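Activating signal cointegrator 1 complex subunit 3 (Homo sapiens, PDB 6YXQ) uses ATP to unwind duplex DNA in the 3'-5' direction, supplying single strands for alkylation repair within the ASCC complex, and also helps rescue stalled ribosomes. Local coordinates at residues A[77-80]-A[81-84]; A[118-122]-A[123-127]; A[135-138]-A[139-142]. All coordinates share one frame; numbering follows the deposited sequence.

Contact 1. Residues A[77-80]-A[81-84]; sequences ILHA and AKQI
This is a local contact between successive turns of helix 64-85, near the helix's C-terminal end. H79 on one turn meets K82 and Q83 on the next. The helix belongs to the N-terminal part of the protein that is required for binding ASCC2. Four backbone bonds of the i to i+4 kind carry the turn. A81 N donates to I77 O at 2.9 Å, and K82, Q83 and I84 donate in the same way to L78, H79 and A80. On the outer side, the H79 imidazole runs across the two polar side chains. Its CG is anti to the backbone N (chi1 -179°) and beside the carbonyl carbon, which leaves the ring beside the ends of K82 and Q83. Q83 comes over one face of the ring. Its CD lies near the rim, 3.9 Å above the ring plane. The amide and ring planes are 43° apart, so the groups do not stack flat. H79 NE2 and Q83 NE2 are 3.3 Å apart, but the angle is poor for a hydrogen bond. K82 approaches the other ring nitrogen obliquely. It bends at its second and third torsions, which brings K82 NZ beside the ring, 3.7 Å from H79 ND1. The inner side is apolar, with A80 and A81 placing only methyl groups there. I77, A80 and I84 face helix 128-142, at A137, A134 and S130. I77, L78 and A81 meet A98 of helix 91-105, and I84 reaches I119 and F123 of helix 113-123.

Contact 2. Residues A[118-122]-A[123-127]; sequences AIKQM and FGPFP
The F126 ring carries I119 CG2 over the centre of one face. The methyl stands 3.6 Å from the ring centroid and 9° off the ring normal, a CH-pi contact. G124 O lies at the edge of the F126 ring, in its plane. M122 CG lies over one face of the F123 ring in a second CH-pi contact, 3.8 Å from the F123 ring centroid and displaced toward the rim. At the F123 edge, I119 O is 3.3 Å from F123 CD1. F126 holds its CG between the backbone N and the carbonyl carbon (chi1 67°), which turns the ring back over I119. The backbone here ends helix 113-123. F123 N donates to I119 O at 2.9 Å, and G124 N donates to K120 O. G124 then leaves helical geometry with a positive phi of 79°, and P125, which has no N-H, follows it. G124 O also takes a CA-H...O contact from K120 CA at 3.1 Å. With an alanine at F123, M122 CG would probably lose the ring face it rests on, and a gap would open beside I84 and V85 of helix 64-85. Q121 points away from this turn and packs on F65 of the ASCC2 chain.

Contact 3. Residues A[135-138]-A[139-142]; sequences CNAT and NRII
N139 reaches back one turn to C135 and grips its carbonyl twice. N139 N donates to C135 O at 3.0 Å in the usual helical bond. N139 ND2 donates to the same oxygen, also at 3.0 Å, with a nearly straight N-H...O angle of 167°. The two donors come from opposite faces of the carbonyl plane. The oxygen lies in the plane of the N139 amide, but ND2 stands above the carbonyl plane. C135 SG is 3.4 Å from N139 ND2, so the thiol borders the amide. R140 also folds back. Its bend at chi3 (-62°) brings the guanidinium over the previous turn, with one face toward the backbone. N136 O lies 3.9 Å from the guanidinium plane, over its centre. R140 NH2 approaches A137 CA at 3.5 Å. Further along, I142 N donates to T138 O at 2.9 Å.

Beyond this turn, N139 ND2 also donates to K108 O, which ties the helix to the chain after helix 91-105, and T138 OG1 is hydrogen-bonded to A134 O. R140 NE forms a salt bridge with D73 OD1 of helix 64-85, and R140 NH2 makes a long, weak ion pair with D76. C135 and T138 pack on F105, while T138 and I141 meet F102. The arrangement is that of an amphipathic helix in an all-helical domain: small and branched residues face helices 64-85 and 91-105, and the longer polar side chains work at the margin.

How the contacts relate
Contacts 1 and 3 are partly buried turns of helices 64-85 and 128-142, which pack against each other antiparallel. They meet directly where I77 CG1 lies 3.5 Å from A137 CB. Contact 2 is nearer the surface and ends helix 113-123. It touches contact 1 through I84, whose CG2 is 3.8 Å from F123 CD1. Contacts 2 and 3 do not touch, and their nearest atoms are about 8 Å apart. Helix 91-105 borders all three. The chemistry differs. Contact 1 gathers nitrogen-bearing side chains round an imidazole. Contact 2 relies on aromatic faces, with a positive-phi glycine and a proline where the helix ends. Contact 3 adds a hydrogen bond from a side-chain amide to a backbone carbonyl.

Contact 1. Residues A[77-80]-A[81-84]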
loop_
_atom_site.group_PDB
_atom_site.type_symbol
_atom_site.label_atom_id
_atom_site.label_comp_id
_atom_site.label_asym_id
_atom_site.label_seq_id
_atom_site.Cartn_x
_atom_site.Cartn_y
_atom_site.Cartn_z
ATOM N N ILE A 77 -17.011 -35.042 17.280
ATOM C CA ILE A 77 -16.525 -33.918 16.476
ATOM C C ILE A 77 -16.916 -34.088 15.009
ATOM O O ILE A 77 -17.284 -33.120 14.330
ATOM C CB ILE A 77 -15.001 -33.753 16.631
ATOM C CG1 ILE A 77 -14.622 -33.545 18.094
ATOM C CG2 ILE A 77 -14.513 -32.585 15.801
ATOM C CD1 ILE A 77 -13.125 -33.481 18.325
ATOM N N LEU A 78 -16.823 -35.316 14.489
ATOM C CA LEU A 78 -17.220 -35.569 13.107
ATOM C C LEU A 78 -18.697 -35.272 12.897
ATOM O O LEU A 78 -19.085 -34.709 11.866
ATOM C CB LEU A 78 -16.921 -37.017 12.728
ATOM C CG LEU A 78 -15.457 -37.356 12.482
ATOM C CD1 LEU A 78 -15.249 -38.858 12.549
ATOM C CD2 LEU A 78 -15.014 -36.788 11.143
ATOM N N HIS A 79 -19.535 -35.655 13.860
ATOM C CA HIS A 79 -20.959 -35.352 13.767
ATOM C C HIS A 79 -21.202 -33.844 13.776
ATOM O O HIS A 79 -22.007 -33.326 12.983
ATOM C CB HIS A 79 -21.698 -36.049 14.912
ATOM C CG HIS A 79 -23.179 -35.839 14.901
ATOM N ND1 HIS A 79 -23.934 -35.913 13.751
ATOM C CD2 HIS A 79 -24.045 -35.565 15.902
ATOM C CE1 HIS A 79 -25.201 -35.684 14.043
ATOM N NE2 HIS A 79 -25.296 -35.469 15.342
ATOM N N ALA A 80 -20.505 -33.119 14.659
ATOM C CA ALA A 80 -20.650 -31.665 14.692
ATOM C C ALA A 80 -20.247 -31.042 13.363
ATOM O O ALA A 80 -20.914 -30.124 12.867
ATOM C CB ALA A 80 -19.822 -31.069 15.830
ATOM N N ALA A 81 -19.154 -31.525 12.771
ATOM C CA ALA A 81 -18.743 -30.992 11.478
ATOM C C ALA A 81 -19.769 -31.327 10.404
ATOM O O ALA A 81 -20.084 -30.485 9.558
ATOM C CB ALA A 81 -17.361 -31.512 11.095
ATOM N N LYS A 82 -20.324 -32.541 10.437
ATOM C CA LYS A 82 -21.377 -32.892 9.489
ATOM C C LYS A 82 -22.516 -31.884 9.554
ATOM O O LYS A 82 -22.984 -31.387 8.525
ATOM C CB LYS A 82 -21.894 -34.307 9.762
ATOM C CG LYS A 82 -22.874 -34.814 8.705
ATOM C CD LYS A 82 -23.956 -35.705 9.308
ATOM C CE LYS A 82 -23.368 -36.972 9.925
ATOM N NZ LYS A 82 -24.405 -37.830 10.575
ATOM N N GLN A 83 -22.957 -31.550 10.766
ATOM C CA GLN A 83 -24.010 -30.547 10.909
ATOM C C GLN A 83 -23.566 -29.190 10.363
ATOM O O GLN A 83 -24.314 -28.531 9.633
ATOM C CB GLN A 83 -24.434 -30.429 12.373
ATOM C CG GLN A 83 -24.981 -31.719 12.948
ATOM C CD GLN A 83 -25.165 -31.679 14.459
ATOM O OE1 GLN A 83 -24.383 -31.065 15.184
ATOM N NE2 GLN A 83 -26.200 -32.350 14.938
ATOM N N ILE A 84 -22.342 -28.760 10.692
ATOM C CA ILE A 84 -21.891 -27.430 10.272
ATOM C C ILE A 84 -21.617 -27.393 8.774
ATOM O O ILE A 84 -22.089 -26.495 8.065
ATOM C CB ILE A 84 -20.642 -26.997 11.057
ATOM C CG1 ILE A 84 -20.984 -26.752 12.524
ATOM C CG2 ILE A 84 -20.037 -25.750 10.414
ATOM C CD1 ILE A 84 -19.803 -26.306 13.352
#

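Contact 2. Residues A[118-122]-A[123-127]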
loop_
_atom_site.group_PDB
_atom_site.type_symbol
_atom_site.label_atom_id
_atom_site.label_comp_id
_atom_site.label_asym_id
_atom_site.label_seq_id
_atom_site.Cartn_x
_atom_site.Cartn_y
_atom_site.Cartn_z
ATOM N N ALA A 118 -15.209 -17.258 13.922
ATOM C CA ALA A 118 -14.306 -17.972 13.025
ATOM C C ALA A 118 -15.046 -19.055 12.254
ATOM O O ALA A 118 -14.901 -19.179 11.029
ATOM C CB ALA A 118 -13.146 -18.569 13.819
ATOM N N ILE A 119 -15.855 -19.850 12.957
ATOM C CA ILE A 119 -16.623 -20.883 12.271
ATOM C C ILE A 119 -17.564 -20.255 11.253
ATOM O O ILE A 119 -17.736 -20.778 10.148
ATOM C CB ILE A 119 -17.381 -21.761 13.282
ATOM C CG1 ILE A 119 -16.397 -22.410 14.260
ATOM C CG2 ILE A 119 -18.182 -22.821 12.548
ATOM C CD1 ILE A 119 -17.046 -23.160 15.397
ATOM N N LYS A 120 -18.172 -19.113 11.598
ATOM C CA LYS A 120 -19.078 -18.464 10.654
ATOM C C LYS A 120 -18.327 -17.974 9.424
ATOM O O LYS A 120 -18.794 -18.149 8.294
ATOM C CB LYS A 120 -19.815 -17.305 11.321
ATOM C CG LYS A 120 -20.790 -16.604 10.393
ATOM C CD LYS A 120 -21.397 -15.359 11.034
ATOM C CE LYS A 120 -22.883 -15.228 10.690
ATOM N NZ LYS A 120 -23.632 -14.332 11.617
ATOM N N GLN A 121 -17.159 -17.368 9.630
ATOM C CA GLN A 121 -16.314 -16.948 8.518
ATOM C C GLN A 121 -15.976 -18.116 7.604
ATOM O O GLN A 121 -15.918 -17.959 6.380
ATOM C CB GLN A 121 -15.034 -16.315 9.057
ATOM C CG GLN A 121 -14.063 -15.891 7.991
ATOM C CD GLN A 121 -14.242 -14.434 7.618
ATOM O OE1 GLN A 121 -13.879 -14.019 6.520
ATOM N NE2 GLN A 121 -14.803 -13.649 8.533
ATOM N N MET A 122 -15.757 -19.300 8.178
ATOM C CA MET A 122 -15.339 -20.430 7.357
ATOM C C MET A 122 -16.502 -21.122 6.643
ATOM O O MET A 122 -16.322 -21.591 5.514
ATOM C CB MET A 122 -14.571 -21.439 8.211
ATOM C CG MET A 122 -13.648 -22.354 7.416
ATOM S SD MET A 122 -12.368 -21.440 6.545
ATOM C CE MET A 122 -11.326 -20.904 7.905
ATOM N N PHE A 123 -17.685 -21.222 7.269
ATOM C CA PHE A 123 -18.784 -21.994 6.693
ATOM C C PHE A 123 -20.118 -21.262 6.679
ATOM O O PHE A 123 -21.149 -21.897 6.421
ATOM C CB PHE A 123 -18.994 -23.319 7.428
ATOM C CG PHE A 123 -17.732 -24.051 7.759
ATOM C CD1 PHE A 123 -17.076 -23.809 8.948
ATOM C CD2 PHE A 123 -17.220 -25.009 6.898
ATOM C CE1 PHE A 123 -15.925 -24.490 9.266
ATOM C CE2 PHE A 123 -16.069 -25.694 7.212
ATOM C CZ PHE A 123 -15.421 -25.432 8.396
ATOM N N GLY A 124 -20.136 -19.961 6.950
ATOM C CA GLY A 124 -21.374 -19.223 6.992
ATOM C C GLY A 124 -22.088 -19.452 8.306
ATOM O O GLY A 124 -21.493 -19.916 9.283
ATOM N N PRO A 125 -23.379 -19.135 8.358
ATOM C CA PRO A 125 -24.129 -19.321 9.605
ATOM C C PRO A 125 -24.372 -20.794 9.889
ATOM O O PRO A 125 -24.575 -21.602 8.978
ATOM C CB PRO A 125 -25.443 -18.575 9.348
ATOM C CG PRO A 125 -25.171 -17.699 8.149
ATOM C CD PRO A 125 -24.186 -18.458 7.332
ATOM N N PHE A 126 -24.356 -21.133 11.176
ATOM C CA PHE A 126 -24.353 -22.516 11.632
ATOM C C PHE A 126 -25.042 -22.599 12.983
ATOM O O PHE A 126 -25.159 -21.589 13.688
ATOM C CB PHE A 126 -22.922 -23.058 11.744
ATOM C CG PHE A 126 -22.114 -22.406 12.832
ATOM C CD1 PHE A 126 -21.536 -21.156 12.632
ATOM C CD2 PHE A 126 -21.932 -23.041 14.054
ATOM C CE1 PHE A 126 -20.794 -20.548 13.630
ATOM C CE2 PHE A 126 -21.192 -22.442 15.058
ATOM C CZ PHE A 126 -20.622 -21.190 14.845
ATOM N N PRO A 127 -25.505 -23.786 13.378
ATOM C CA PRO A 127 -26.037 -23.963 14.739
ATOM C C PRO A 127 -24.924 -23.972 15.777
ATOM O O PRO A 127 -23.988 -24.770 15.694
ATOM C CB PRO A 127 -26.744 -25.320 14.671
ATOM C CG PRO A 127 -26.085 -26.028 13.545
ATOM C CD PRO A 127 -25.749 -24.970 12.539
#

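Contact 3. Residues A[135-138]-A[139-142]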
loop_
_atom_site.group_PDB
_atom_site.type_symbol
_atom_site.label_atom_id
_atom_site.label_comp_id
_atom_site.label_asym_id
_atom_site.label_seq_id
_atom_site.Cartn_x
_atom_site.Cartn_y
_atom_site.Cartn_z
ATOM N N CYS A 135 -16.594 -28.423 20.913
ATOM C CA CYS A 135 -15.697 -27.936 21.955
ATOM C C CYS A 135 -15.643 -28.900 23.139
ATOM O O CYS A 135 -14.565 -29.157 23.689
ATOM C CB CYS A 135 -16.131 -26.549 22.412
ATOM S SG CYS A 135 -15.172 -25.936 23.791
ATOM N N ASN A 136 -16.793 -29.449 23.542
ATOM C CA ASN A 136 -16.800 -30.413 24.639
ATOM C C ASN A 136 -15.986 -31.651 24.288
ATOM O O ASN A 136 -15.185 -32.127 25.103
ATOM C CB ASN A 136 -18.235 -30.798 25.004
ATOM C CG ASN A 136 -18.982 -29.678 25.707
ATOM O OD1 ASN A 136 -18.411 -28.629 25.998
ATOM N ND2 ASN A 136 -20.267 -29.891 25.969
ATOM N N ALA A 137 -16.169 -32.183 23.077
ATOM C CA ALA A 137 -15.408 -33.362 22.674
ATOM C C ALA A 137 -13.911 -33.068 22.620
ATOM O O ALA A 137 -13.089 -33.879 23.068
ATOM C CB ALA A 137 -15.909 -33.866 21.325
ATOM N N THR A 138 -13.540 -31.904 22.088
ATOM C CA THR A 138 -12.130 -31.547 22.003
ATOM C C THR A 138 -11.501 -31.433 23.382
ATOM O O THR A 138 -10.367 -31.880 23.594
ATOM C CB THR A 138 -11.970 -30.237 21.246
ATOM O OG1 THR A 138 -12.631 -30.344 19.981
ATOM C CG2 THR A 138 -10.511 -29.950 21.031
ATOM N N ASN A 139 -12.213 -30.825 24.332
ATOM C CA ASN A 139 -11.645 -30.681 25.666
ATOM C C ASN A 139 -11.591 -32.017 26.391
ATOM O O ASN A 139 -10.667 -32.259 27.177
ATOM C CB ASN A 139 -12.435 -29.651 26.466
ATOM C CG ASN A 139 -11.964 -28.244 26.197
ATOM O OD1 ASN A 139 -11.019 -27.760 26.821
ATOM N ND2 ASN A 139 -12.600 -27.587 25.243
ATOM N N ARG A 140 -12.562 -32.896 26.131
ATOM C CA ARG A 140 -12.463 -34.259 26.627
ATOM C C ARG A 140 -11.185 -34.914 26.133
ATOM O O ARG A 140 -10.460 -35.540 26.913
ATOM C CB ARG A 140 -13.687 -35.072 26.198
ATOM C CG ARG A 140 -14.851 -35.034 27.180
ATOM C CD ARG A 140 -15.852 -36.149 26.909
ATOM N NE ARG A 140 -16.453 -36.033 25.582
ATOM C CZ ARG A 140 -17.503 -35.267 25.291
ATOM N NH1 ARG A 140 -18.085 -34.537 26.236
ATOM N NH2 ARG A 140 -17.968 -35.228 24.050
ATOM N N ILE A 141 -10.878 -34.756 24.841
ATOM C CA ILE A 141 -9.666 -35.364 24.288
ATOM C C ILE A 141 -8.418 -34.769 24.938
ATOM O O ILE A 141 -7.523 -35.496 25.387
ATOM C CB ILE A 141 -9.628 -35.201 22.760
ATOM C CG1 ILE A 141 -10.587 -36.181 22.098
ATOM C CG2 ILE A 141 -8.218 -35.423 22.233
ATOM C CD1 ILE A 141 -10.550 -36.115 20.583
ATOM N N ILE A 142 -8.340 -33.437 24.997
ATOM C CA ILE A 142 -7.134 -32.786 25.509
ATOM C C ILE A 142 -6.933 -33.095 26.988
ATOM O O ILE A 142 -5.799 -33.078 27.488
ATOM C CB ILE A 142 -7.190 -31.267 25.252
ATOM C CG1 ILE A 142 -7.291 -30.977 23.754
ATOM C CG2 ILE A 142 -5.955 -30.585 25.797
ATOM C CD1 ILE A 142 -6.067 -31.384 22.977
#